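Long-range contacts in collagen adhesin (Enterococcus faecalis, PDB 2OKM), which probably helps Enterococcus faecalis adhere to host tissue by binding collagen, the piece described here being the collagen-binding subdomain of this cell-wall-anchored surface protein: residues D32-S38 with D125-N131; F54-I58 with I67-F72. One frame throughout, in Å; residues are numbered along the deposited sequence.

Contact 1: residues D32-S38 with D125-N131; sequences DVTEDIS and DINYQLN
Residues 32-38 and 125-131 run antiparallel, with V33 opposite L130 (CA-CA 4.5 Å), I37 opposite Y128 (4.8 Å) and S38 opposite N127 (5.2 Å). I37 and S38 are extended (phi/psi -110/123 and -122/123), as are D125-N127. S38 and N127 form an antiparallel hydrogen-bonded pair: S38 N to N127 O is 3.0 Å, N127 N to S38 O 2.9 Å. Toward D32 the regular pairing gives way: four steps from V33 to I37 face two from Y128 to L130, so 32-38 bows out, T34 (-106/-5) leaving the extended form. There T34 N donates to Q129 O at 2.9 Å and 172°, while a water donates to E35 O (2.7 Å) and accepts from Q129 N (3.0 Å). A second water donates to S38 O (3.1 Å) and accepts from N127 ND2 (2.9 Å). The segments join the start of strand 37-43 to the end of strand 119-128, neighbours in the five-stranded antiparallel sheet of this collagen-binding subdomain, and carry the pairing into the adjoining loops. Of the side chains, I37 (chi1 m, chi2 t) packs its CG2 on I126 CD1 (3.7 Å) and Y128 CB (4.3 Å); V33 CG1 lies 4.1 Å from L130 CD2. F6 covers this apolar side, touching V33, I37 and L130 and stacking on the Y128 ring, which chi1 p carries away from 32-38. E35 and Q129 point toward the opposite segment; Q129 NE2 gives E35 OE1 a weak 3.0 Å hydrogen bond at 131°. The acids D32 and D36 form salt bridges with R98 and R91, and D36 also accepts from the backbone N of R94.

Contact 2: residues F54-I58 with I67-F72; sequences FTFDI and ISLAEF
Backbone hydrogen bonds fix the register of 54-58 against 67-72: F56 and I67 form an antiparallel hydrogen-bonded pair (CA-CA 5.2 Å), with F56 N to I67 O at 2.7 Å and I67 N to F56 O at 2.9 Å. T55 CA also approaches I67 O at 3.4 Å in a CA-H...O contact. Beyond this pair, a water substitutes for direct pairing, donating to F54 O (2.6 Å) and accepting from L69 N (3.0 Å), as the second segment leaves the strand and L69-F72 turn helical (phi near -60°, psi near -45°). S68 is the N-cap. Its OG accepts from E71 N at 3.2 Å and its N donates to E71 OE2 at 3.0 Å, a reciprocal capping box, and F72 N closes the first turn on S68 O (2.8 Å). The unit is a beta hairpin, strands 55-59 and 64-68, running directly into helix 69-74, whose first turn folds back over the F56 side of the hairpin. The aromatic contact is an offset stack: with F56 at chi1 m and F72 at chi1 t, the ring centroids lie 3.9 Å apart and the planes at 10°, while F72 CB sits over the F56 ring face, 4.0 Å from its centroid. Further apolar contacts lie beside the stack. I58 CD1 meets I67 CD1 (3.6 Å) and the edge of the F72 ring at CD1 (4.3 Å), L69 CD1 reaches F56 CE1 (3.8 Å), and F54 CB faces L69 CB (4.2 Å). L90 touches the F56 and F72 side chains, V104 touches F56, and the F54 ring stacks on Y106.

Both contacts are antiparallel strand pairings, but they belong to different sheets. Contact 1 joins neighbours in the five-stranded sheet that are distant in sequence; contact 2 joins adjacent strands of a hairpin in the other sheet, plus the following helix. Contact 2 is the more buried, and its interface is chiefly aromatic and aliphatic. The centre of contact 1 is about 14 Å from the centre of the chain, that of contact 2 about 11 Å; contact 1 has one apolar side, with polar side chains and bridging waters elsewhere. Their centres are about 19 Å apart and they do not touch, but strand 87-92 borders both: F92 meets I37 of contact 1 and F72 of contact 2.

Contact 1: residues D32-S38 with D125-N131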
ATOM      1  N   ASP A  32      -4.060  -9.421  14.892  1.00 15.15           N
ATOM      2  CA  ASP A  32      -5.498  -9.468  14.691  1.00 14.32           C
ATOM      3  C   ASP A  32      -5.911  -8.005  14.523  1.00 15.29           C
ATOM      4  O   ASP A  32      -5.166  -7.104  14.912  1.00 15.00           O
ATOM      5  CB  ASP A  32      -6.186 -10.063  15.928  1.00 15.13           C
ATOM      6  CG  ASP A  32      -7.634 -10.439  15.672  1.00 15.66           C
ATOM      7  OD1 ASP A  32      -8.299 -10.909  16.622  1.00 18.17           O
ATOM      8  OD2 ASP A  32      -8.108 -10.278  14.529  1.00 14.61           O
ATOM      9  N   VAL A  33      -7.073  -7.767  13.918  1.00 15.15           N
ATOM     10  CA  VAL A  33      -7.592  -6.411  13.743  1.00 15.96           C
ATOM     11  C   VAL A  33      -9.072  -6.452  14.105  1.00 16.45           C
ATOM     12  O   VAL A  33      -9.720  -7.485  13.932  1.00 16.04           O
ATOM     13  CB  VAL A  33      -7.433  -5.900  12.288  1.00 17.02           C
ATOM     14  CG1 VAL A  33      -5.956  -5.725  11.954  1.00 17.46           C
ATOM     15  CG2 VAL A  33      -8.093  -6.865  11.316  1.00 17.09           C
ATOM     16  N   THR A  34      -9.603  -5.340  14.611  1.00 17.23           N
ATOM     17  CA  THR A  34     -11.007  -5.277  15.014  1.00 18.76           C
ATOM     18  C   THR A  34     -11.905  -4.495  14.060  1.00 17.51           C
ATOM     19  O   THR A  34     -13.121  -4.437  14.250  1.00 18.10           O
ATOM     20  CB  THR A  34     -11.152  -4.664  16.421  1.00 21.09           C
ATOM     21  OG1 THR A  34     -10.595  -3.346  16.429  1.00 24.23           O
ATOM     22  CG2 THR A  34     -10.435  -5.522  17.449  1.00 23.31           C
ATOM     23  N   GLU A  35     -11.305  -3.888  13.042  1.00 15.77           N
ATOM     24  CA  GLU A  35     -12.058  -3.129  12.057  1.00 15.79           C
ATOM     25  C   GLU A  35     -11.300  -3.145  10.741  1.00 14.53           C
ATOM     26  O   GLU A  35     -10.194  -3.688  10.661  1.00 14.36           O
ATOM     27  CB  GLU A  35     -12.250  -1.680  12.511  1.00 17.06           C
ATOM     28  CG  GLU A  35     -10.954  -0.946  12.819  1.00 21.96           C
ATOM     29  CD  GLU A  35     -11.163   0.536  13.073  1.00 24.54           C
ATOM     30  OE1 GLU A  35     -12.190   0.899  13.690  1.00 27.64           O
ATOM     31  OE2 GLU A  35     -10.297   1.339  12.668  1.00 25.33           O
ATOM     32  N   ASP A  36     -11.903  -2.565   9.710  1.00 13.43           N
ATOM     33  CA  ASP A  36     -11.258  -2.506   8.403  1.00 13.11           C
ATOM     34  C   ASP A  36      -9.994  -1.672   8.541  1.00 12.00           C
ATOM     35  O   ASP A  36      -9.832  -0.927   9.509  1.00 13.06           O
ATOM     36  CB  ASP A  36     -12.145  -1.807   7.365  1.00 13.57           C
ATOM     37  CG  ASP A  36     -13.440  -2.538   7.085  1.00 14.02           C
ATOM     38  OD1 ASP A  36     -13.564  -3.732   7.421  1.00 13.89           O
ATOM     39  OD2 ASP A  36     -14.336  -1.902   6.496  1.00 16.08           O
ATOM     40  N   ILE A  37      -9.105  -1.805   7.566  1.00 10.85           N
ATOM     41  CA  ILE A  37      -7.874  -1.027   7.525  1.00 10.35           C
ATOM     42  C   ILE A  37      -8.119  -0.100   6.345  1.00 10.73           C
ATOM     43  O   ILE A  37      -8.389  -0.569   5.242  1.00 11.49           O
ATOM     44  CB  ILE A  37      -6.649  -1.899   7.205  1.00 10.99           C
ATOM     45  CG1 ILE A  37      -6.485  -2.983   8.270  1.00 10.83           C
ATOM     46  CG2 ILE A  37      -5.400  -1.021   7.131  1.00 11.31           C
ATOM     47  CD1 ILE A  37      -5.475  -4.053   7.894  1.00 12.05           C
ATOM     48  N   SER A  38      -8.033   1.209   6.570  1.00 11.00           N
ATOM     49  CA  SER A  38      -8.290   2.165   5.498  1.00 12.11           C
ATOM     50  C   SER A  38      -7.111   3.084   5.246  1.00 11.61           C
ATOM     51  O   SER A  38      -6.663   3.787   6.146  1.00 13.04           O
ATOM     52  CB  SER A  38      -9.526   3.004   5.834  1.00 15.33           C
ATOM     53  OG  SER A  38     -10.656   2.177   6.041  1.00 21.48           O
ATOM     54  N   ASP A 125      -2.439   8.358   4.838  1.00 13.28           N
ATOM     55  CA  ASP A 125      -3.154   8.538   6.095  1.00 13.78           C
ATOM     56  C   ASP A 125      -3.814   7.178   6.263  1.00 13.75           C
ATOM     57  O   ASP A 125      -4.597   6.760   5.418  1.00 14.06           O
ATOM     58  CB  ASP A 125      -4.218   9.620   5.971  1.00 17.58           C
ATOM     59  CG  ASP A 125      -5.042   9.778   7.240  1.00 24.19           C
ATOM     60  OD1 ASP A 125      -6.245  10.115   7.122  1.00 29.14           O
ATOM     61  OD2 ASP A 125      -4.494   9.593   8.354  1.00 28.28           O
ATOM     62  N   ILE A 126      -3.477   6.470   7.331  1.00 13.61           N
ATOM     63  CA  ILE A 126      -4.065   5.154   7.534  1.00 12.72           C
ATOM     64  C   ILE A 126      -4.793   5.063   8.864  1.00 12.39           C
ATOM     65  O   ILE A 126      -4.323   5.573   9.876  1.00 13.26           O
ATOM     66  CB  ILE A 126      -2.994   4.036   7.459  1.00 12.17           C
ATOM     67  CG1 ILE A 126      -3.665   2.665   7.565  1.00 11.41           C
ATOM     68  CG2 ILE A 126      -1.964   4.216   8.565  1.00 13.51           C
ATOM     69  CD1 ILE A 126      -2.697   1.504   7.423  1.00 11.46           C
ATOM     70  N   ASN A 127      -5.959   4.423   8.835  1.00 12.70           N
ATOM     71  CA  ASN A 127      -6.785   4.219  10.020  1.00 13.18           C
ATOM     72  C   ASN A 127      -6.923   2.719  10.246  1.00 13.14           C
ATOM     73  O   ASN A 127      -7.202   1.973   9.309  1.00 12.68           O
ATOM     74  CB  ASN A 127      -8.178   4.825   9.808  1.00 16.01           C
ATOM     75  CG  ASN A 127      -8.185   6.337   9.935  1.00 19.35           C
ATOM     76  OD1 ASN A 127      -7.999   6.881  11.027  1.00 23.04           O
ATOM     77  ND2 ASN A 127      -8.394   7.026   8.816  1.00 22.19           N
ATOM     78  N   TYR A 128      -6.712   2.279  11.482  1.00 12.38           N
ATOM     79  CA  TYR A 128      -6.838   0.864  11.816  1.00 13.30           C
ATOM     80  C   TYR A 128      -7.012   0.697  13.323  1.00 14.77           C
ATOM     81  O   TYR A 128      -6.806   1.640  14.083  1.00 14.56           O
ATOM     82  CB  TYR A 128      -5.607   0.087  11.326  1.00 14.31           C
ATOM     83  CG  TYR A 128      -4.300   0.454  11.999  1.00 13.12           C
ATOM     84  CD1 TYR A 128      -3.894  -0.178  13.175  1.00 14.70           C
ATOM     85  CD2 TYR A 128      -3.454   1.413  11.443  1.00 15.67           C
ATOM     86  CE1 TYR A 128      -2.672   0.135  13.774  1.00 14.62           C
ATOM     87  CE2 TYR A 128      -2.235   1.734  12.035  1.00 16.06           C
ATOM     88  CZ  TYR A 128      -1.850   1.090  13.198  1.00 16.09           C
ATOM     89  OH  TYR A 128      -0.637   1.395  13.773  1.00 17.93           O
ATOM     90  N   GLN A 129      -7.404  -0.499  13.752  1.00 16.22           N
ATOM     91  CA  GLN A 129      -7.591  -0.756  15.175  1.00 19.06           C
ATOM     92  C   GLN A 129      -7.230  -2.194  15.520  1.00 20.11           C
ATOM     93  O   GLN A 129      -7.703  -3.133  14.880  1.00 18.75           O
ATOM     94  CB  GLN A 129      -9.039  -0.468  15.587  1.00 20.85           C
ATOM     95  CG  GLN A 129      -9.284  -0.577  17.090  1.00 23.67           C
ATOM     96  CD  GLN A 129     -10.650  -0.059  17.511  1.00 24.86           C
ATOM     97  OE1 GLN A 129     -10.985  -0.061  18.695  1.00 28.81           O
ATOM     98  NE2 GLN A 129     -11.442   0.389  16.543  1.00 26.81           N
ATOM     99  N   LEU A 130      -6.388  -2.354  16.535  1.00 22.18           N
ATOM    100  CA  LEU A 130      -5.953  -3.673  16.974  1.00 24.25           C
ATOM    101  C   LEU A 130      -6.732  -4.129  18.201  1.00 26.29           C
ATOM    102  O   LEU A 130      -7.503  -3.363  18.782  1.00 26.61           O
ATOM    103  CB  LEU A 130      -4.460  -3.652  17.302  1.00 24.33           C
ATOM    104  CG  LEU A 130      -3.532  -3.115  16.208  1.00 24.31           C
ATOM    105  CD1 LEU A 130      -2.088  -3.241  16.667  1.00 25.90           C
ATOM    106  CD2 LEU A 130      -3.751  -3.885  14.916  1.00 24.06           C
ATOM    107  N   ASN A 131      -6.521  -5.382  18.590  1.00 28.28           N
ATOM    108  CA  ASN A 131      -7.190  -5.959  19.749  1.00 30.78           C
ATOM    109  C   ASN A 131      -6.851  -5.242  21.048  1.00 31.89           C
ATOM    110  O   ASN A 131      -5.706  -4.841  21.274  1.00 30.89           O
ATOM    111  CB  ASN A 131      -6.825  -7.440  19.884  1.00 32.63           C
ATOM    112  CG  ASN A 131      -7.862  -8.355  19.271  1.00 33.93           C
ATOM    113  OD1 ASN A 131      -7.634  -9.554  19.121  1.00 35.61           O
ATOM    114  ND2 ASN A 131      -9.017  -7.796  18.927  1.00 36.13           N
TER
HETATM  115  O   HOH W   1     -10.090  -3.225  19.706  1.00 31.56           O
HETATM  116  O   HOH W   2      -8.077  -2.150  11.372  1.00 14.76           O
HETATM  117  O   HOH W   3      -7.728   6.714   6.046  1.00 21.36           O

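Contact 2: residues F54-I58 with I67-F72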
ATOM      1  N   PHE A  54      -1.279  -2.713  -9.833  1.00 11.82           N
ATOM      2  CA  PHE A  54      -1.398  -3.304  -8.502  1.00 10.70           C
ATOM      3  C   PHE A  54      -1.419  -4.821  -8.378  1.00 11.18           C
ATOM      4  O   PHE A  54      -2.125  -5.504  -9.113  1.00 11.73           O
ATOM      5  CB  PHE A  54      -2.648  -2.772  -7.796  1.00 10.76           C
ATOM      6  CG  PHE A  54      -2.547  -1.337  -7.363  1.00 10.19           C
ATOM      7  CD1 PHE A  54      -2.596  -0.301  -8.297  1.00 10.79           C
ATOM      8  CD2 PHE A  54      -2.413  -1.018  -6.016  1.00 11.20           C
ATOM      9  CE1 PHE A  54      -2.513   1.029  -7.888  1.00 11.77           C
ATOM     10  CE2 PHE A  54      -2.329   0.309  -5.600  1.00 11.65           C
ATOM     11  CZ  PHE A  54      -2.380   1.335  -6.538  1.00 12.18           C
ATOM     12  N   THR A  55      -0.633  -5.341  -7.439  1.00 11.69           N
ATOM     13  CA  THR A  55      -0.638  -6.771  -7.144  1.00 10.55           C
ATOM     14  C   THR A  55      -0.619  -6.871  -5.627  1.00  9.13           C
ATOM     15  O   THR A  55      -0.081  -5.993  -4.939  1.00  9.30           O
ATOM     16  CB  THR A  55       0.568  -7.554  -7.735  1.00 11.96           C
ATOM     17  OG1 THR A  55       1.788  -7.125  -7.126  1.00 12.48           O
ATOM     18  CG2 THR A  55       0.643  -7.361  -9.238  1.00 13.44           C
ATOM     19  N   PHE A  56      -1.222  -7.932  -5.110  1.00  9.44           N
ATOM     20  CA  PHE A  56      -1.306  -8.134  -3.672  1.00  9.90           C
ATOM     21  C   PHE A  56      -0.667  -9.447  -3.233  1.00 10.23           C
ATOM     22  O   PHE A  56      -1.064 -10.524  -3.676  1.00 10.22           O
ATOM     23  CB  PHE A  56      -2.771  -8.087  -3.220  1.00  8.20           C
ATOM     24  CG  PHE A  56      -3.441  -6.765  -3.466  1.00  9.44           C
ATOM     25  CD1 PHE A  56      -3.815  -6.388  -4.752  1.00 10.00           C
ATOM     26  CD2 PHE A  56      -3.685  -5.889  -2.410  1.00 10.54           C
ATOM     27  CE1 PHE A  56      -4.425  -5.152  -4.985  1.00 11.45           C
ATOM     28  CE2 PHE A  56      -4.294  -4.653  -2.631  1.00 10.07           C
ATOM     29  CZ  PHE A  56      -4.664  -4.285  -3.922  1.00 11.42           C
ATOM     30  N   ASP A  57       0.320  -9.323  -2.350  1.00  9.81           N
ATOM     31  CA  ASP A  57       1.088 -10.437  -1.782  1.00 10.42           C
ATOM     32  C   ASP A  57       0.444 -10.675  -0.417  1.00 10.90           C
ATOM     33  O   ASP A  57       0.751  -9.975   0.547  1.00 10.83           O
ATOM     34  CB  ASP A  57       2.540  -9.967  -1.637  1.00 11.48           C
ATOM     35  CG  ASP A  57       3.462 -11.020  -1.067  1.00 14.71           C
ATOM     36  OD1 ASP A  57       2.979 -12.069  -0.594  1.00 15.06           O
ATOM     37  OD2 ASP A  57       4.691 -10.774  -1.093  1.00 17.15           O
ATOM     38  N   ILE A  58      -0.454 -11.660  -0.353  1.00  9.44           N
ATOM     39  CA  ILE A  58      -1.218 -11.953   0.861  1.00 10.18           C
ATOM     40  C   ILE A  58      -0.762 -13.217   1.575  1.00 10.24           C
ATOM     41  O   ILE A  58      -0.736 -14.298   0.987  1.00 10.77           O
ATOM     42  CB  ILE A  58      -2.713 -12.079   0.501  1.00  9.66           C
ATOM     43  CG1 ILE A  58      -3.116 -10.913  -0.406  1.00 11.36           C
ATOM     44  CG2 ILE A  58      -3.568 -12.075   1.766  1.00 11.91           C
ATOM     45  CD1 ILE A  58      -4.561 -10.957  -0.853  1.00 11.96           C
ATOM     46  N   ILE A  67      -2.192 -12.058  -5.870  1.00 14.18           N
ATOM     47  CA  ILE A  67      -3.314 -11.796  -6.760  1.00 13.21           C
ATOM     48  C   ILE A  67      -3.399 -10.371  -7.296  1.00 13.25           C
ATOM     49  O   ILE A  67      -2.743  -9.459  -6.794  1.00 12.74           O
ATOM     50  CB  ILE A  67      -4.639 -12.140  -6.048  1.00 13.34           C
ATOM     51  CG1 ILE A  67      -4.823 -11.243  -4.819  1.00 13.47           C
ATOM     52  CG2 ILE A  67      -4.620 -13.599  -5.606  1.00 15.35           C
ATOM     53  CD1 ILE A  67      -6.087 -11.532  -4.027  1.00 15.50           C
ATOM     54  N   SER A  68      -4.223 -10.198  -8.325  1.00 12.94           N
ATOM     55  CA  SER A  68      -4.423  -8.898  -8.956  1.00 13.55           C
ATOM     56  C   SER A  68      -5.437  -8.085  -8.170  1.00 12.02           C
ATOM     57  O   SER A  68      -6.070  -8.588  -7.241  1.00 12.30           O
ATOM     58  CB  SER A  68      -4.951  -9.086 -10.379  1.00 12.92           C
ATOM     59  OG  SER A  68      -6.247  -9.660 -10.337  1.00 15.53           O
ATOM     60  N   LEU A  69      -5.588  -6.823  -8.554  1.00 11.74           N
ATOM     61  CA  LEU A  69      -6.546  -5.934  -7.908  1.00 12.19           C
ATOM     62  C   LEU A  69      -7.962  -6.469  -8.107  1.00 12.47           C
ATOM     63  O   LEU A  69      -8.767  -6.485  -7.178  1.00 12.89           O
ATOM     64  CB  LEU A  69      -6.437  -4.528  -8.501  1.00 12.53           C
ATOM     65  CG  LEU A  69      -7.448  -3.485  -8.025  1.00 13.51           C
ATOM     66  CD1 LEU A  69      -7.360  -3.309  -6.515  1.00 13.76           C
ATOM     67  CD2 LEU A  69      -7.170  -2.169  -8.738  1.00 15.16           C
ATOM     68  N   ALA A  70      -8.267  -6.908  -9.324  1.00 14.33           N
ATOM     69  CA  ALA A  70      -9.594  -7.446  -9.611  1.00 14.14           C
ATOM     70  C   ALA A  70      -9.877  -8.654  -8.719  1.00 14.62           C
ATOM     71  O   ALA A  70     -10.973  -8.789  -8.177  1.00 15.09           O
ATOM     72  CB  ALA A  70      -9.698  -7.839 -11.086  1.00 15.48           C
ATOM     73  N   GLU A  71      -8.881  -9.524  -8.562  1.00 14.85           N
ATOM     74  CA  GLU A  71      -9.029 -10.714  -7.727  1.00 14.73           C
ATOM     75  C   GLU A  71      -9.151 -10.332  -6.251  1.00 13.72           C
ATOM     76  O   GLU A  71      -9.918 -10.938  -5.502  1.00 13.63           O
ATOM     77  CB  GLU A  71      -7.839 -11.657  -7.959  1.00 16.63           C
ATOM     78  CG  GLU A  71      -7.884 -12.347  -9.327  1.00 20.10           C
ATOM     79  CD  GLU A  71      -6.561 -12.971  -9.752  1.00 22.56           C
ATOM     80  OE1 GLU A  71      -6.553 -13.690 -10.775  1.00 25.63           O
ATOM     81  OE2 GLU A  71      -5.529 -12.741  -9.086  1.00 22.65           O
ATOM     82  N   PHE A  72      -8.394  -9.315  -5.846  1.00 12.32           N
ATOM     83  CA  PHE A  72      -8.406  -8.808  -4.476  1.00 11.60           C
ATOM     84  C   PHE A  72      -9.836  -8.399  -4.116  1.00 12.32           C
ATOM     85  O   PHE A  72     -10.342  -8.708  -3.036  1.00 12.38           O
ATOM     86  CB  PHE A  72      -7.463  -7.596  -4.391  1.00 11.62           C
ATOM     87  CG  PHE A  72      -7.477  -6.882  -3.064  1.00 12.27           C
ATOM     88  CD1 PHE A  72      -6.804  -7.402  -1.961  1.00 11.44           C
ATOM     89  CD2 PHE A  72      -8.133  -5.660  -2.930  1.00 12.45           C
ATOM     90  CE1 PHE A  72      -6.783  -6.709  -0.745  1.00 11.60           C
ATOM     91  CE2 PHE A  72      -8.120  -4.961  -1.722  1.00 11.69           C
ATOM     92  CZ  PHE A  72      -7.446  -5.484  -0.629  1.00 10.06           C
TER
HETATM   93  O   HOH W   4      -4.032  -5.626 -10.881  1.00 17.74           O